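Local coordinates for malonyl Coa-acyl carrier protein transacylase (PDB 3HJV) that probably transfers the malonyl group from malonyl-CoA to the acyl carrier protein, supplying the extender units of fatty acid synthesis, at residues 74-79 and 103-108. Sequence-based numbering, arbitrary orientation.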
loop_
_atom_site.group_PDB
_atom_site.type_symbol
_atom_site.label_atom_id
_atom_site.label_comp_id
_atom_site.label_asym_id
_atom_site.label_seq_id
_atom_site.Cartn_x
_atom_site.Cartn_y
_atom_site.Cartn_z
ATOM N N ALA A 74 5.067 -8.409 12.306
ATOM C CA ALA A 74 4.656 -7.123 12.872
ATOM C C ALA A 74 3.616 -7.304 13.989
ATOM O O ALA A 74 3.768 -6.765 15.098
ATOM C CB ALA A 74 4.108 -6.197 11.783
ATOM N N SER A 75 2.582 -8.092 13.714
ATOM C CA SER A 75 1.491 -8.269 14.671
ATOM C C SER A 75 1.937 -9.024 15.914
ATOM O O SER A 75 1.552 -8.694 17.027
ATOM C CB SER A 75 0.305 -8.966 14.014
ATOM O OG SER A 75 -0.391 -8.026 13.188
ATOM N N VAL A 76 2.739 -10.067 15.715
ATOM C CA VAL A 76 3.224 -10.863 16.826
ATOM C C VAL A 76 4.186 -10.027 17.696
ATOM O O VAL A 76 4.191 -10.142 18.930
ATOM C CB VAL A 76 3.906 -12.149 16.327
ATOM C CG1 VAL A 76 4.631 -12.817 17.481
ATOM C CG2 VAL A 76 2.890 -13.078 15.713
ATOM N N ALA A 77 4.984 -9.179 17.051
ATOM C CA ALA A 77 5.876 -8.276 17.760
ATOM C C ALA A 77 5.095 -7.387 18.715
ATOM O O ALA A 77 5.498 -7.195 19.868
ATOM C CB ALA A 77 6.682 -7.390 16.771
ATOM N N ILE A 78 3.998 -6.825 18.211
ATOM C CA ILE A 78 3.157 -5.919 19.007
ATOM C C ILE A 78 2.531 -6.719 20.149
ATOM O O ILE A 78 2.493 -6.256 21.291
ATOM C CB ILE A 78 2.062 -5.222 18.175
ATOM C CG1 ILE A 78 2.669 -4.368 17.060
ATOM C CG2 ILE A 78 1.217 -4.326 19.074
ATOM C CD1 ILE A 78 1.705 -3.996 15.941
ATOM N N TRP A 79 2.070 -7.936 19.854
ATOM C CA TRP A 79 1.497 -8.802 20.877
ATOM C C TRP A 79 2.479 -9.070 22.016
ATOM O O TRP A 79 2.106 -9.071 23.195
ATOM C CB TRP A 79 1.032 -10.118 20.233
ATOM C CG TRP A 79 0.515 -11.114 21.216
ATOM C CD1 TRP A 79 1.204 -12.134 21.771
ATOM C CD2 TRP A 79 -0.819 -11.205 21.719
ATOM N NE1 TRP A 79 0.392 -12.859 22.613
ATOM C CE2 TRP A 79 -0.858 -12.300 22.601
ATOM C CE3 TRP A 79 -1.995 -10.483 21.484
ATOM C CZ2 TRP A 79 -2.028 -12.688 23.261
ATOM C CZ3 TRP A 79 -3.161 -10.856 22.154
ATOM C CH2 TRP A 79 -3.164 -11.958 23.022
ATOM N N ALA A 103 -3.546 -14.242 14.536
ATOM C CA ALA A 103 -4.398 -14.608 15.687
ATOM C C ALA A 103 -4.042 -15.978 16.279
ATOM O O ALA A 103 -3.998 -16.139 17.511
ATOM C CB ALA A 103 -5.884 -14.559 15.293
ATOM N N LEU A 104 -3.800 -16.955 15.408
ATOM C CA LEU A 104 -3.497 -18.304 15.823
ATOM C C LEU A 104 -2.146 -18.386 16.533
ATOM O O LEU A 104 -1.994 -19.127 17.487
ATOM C CB LEU A 104 -3.609 -19.277 14.641
ATOM C CG LEU A 104 -5.031 -19.528 14.108
ATOM C CD1 LEU A 104 -5.000 -20.362 12.806
ATOM C CD2 LEU A 104 -5.889 -20.216 15.204
ATOM N N VAL A 105 -1.168 -17.600 16.104
ATOM C CA VAL A 105 0.123 -17.568 16.814
ATOM C C VAL A 105 -0.079 -16.947 18.197
ATOM O O VAL A 105 0.370 -17.472 19.217
ATOM C CB VAL A 105 1.184 -16.764 16.017
ATOM C CG1 VAL A 105 2.441 -16.557 16.849
ATOM C CG2 VAL A 105 1.545 -17.480 14.718
ATOM N N CYS A 106 -0.804 -15.831 18.258
ATOM C CA CYS A 106 -1.026 -15.155 19.530
ATOM C C CYS A 106 -1.857 -15.982 20.506
ATOM O O CYS A 106 -1.691 -15.894 21.743
ATOM C CB CYS A 106 -1.635 -13.772 19.302
ATOM S SG CYS A 106 -0.522 -12.610 18.415
ATOM N N ALA A 107 -2.760 -16.811 19.971
ATOM C CA ALA A 107 -3.581 -17.716 20.801
ATOM C C ALA A 107 -2.836 -18.996 21.214
ATOM O O ALA A 107 -3.414 -19.878 21.863
ATOM C CB ALA A 107 -4.853 -18.072 20.057
ATOM N N GLY A 108 -1.575 -19.104 20.805
ATOM C CA GLY A 108 -0.747 -20.266 21.145
ATOM C C GLY A 108 -1.019 -21.520 20.340
ATOM O O GLY A 108 -0.604 -22.609 20.748
#
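Val76, on helix 64-84, reaches the last turn of helix 98-106 through one methyl, its CG2 lying 3.7 Å from CG1 of Val105. The two valine side chains cross at about a right angle, and Phe112 of the following helix touches both. The CA atoms of Val76 and Cys106, 6.6 Å apart, are the closest CA pair across the segments. One turn on, Trp79 has CG anti to the backbone N (chi1 176°), which carries the indole toward helix 98-106, and chi2 of -96° turns a ring face to Cys106. The thiol lies over that face near the ring's attachment to CB: SG is 3.3 Å from Trp79 CG, a tight approach, and 3.7 Å from the centroid of the five-membered ring. Cys106 CB sits more squarely above the same ring, 3.7 Å from its centroid and 13° off the normal, adding a CH-pi contact to the sulfur-aromatic one. From strand 9-13, Ile11 touches Trp79 and Phe13 touches Cys106, tying the pair to the parallel sheet of the acyl transferase domain. With valine methyls and a sulfur-indole contact but no polar bond between the segments, cohesion here probably rests on dispersion and burial of apolar surface.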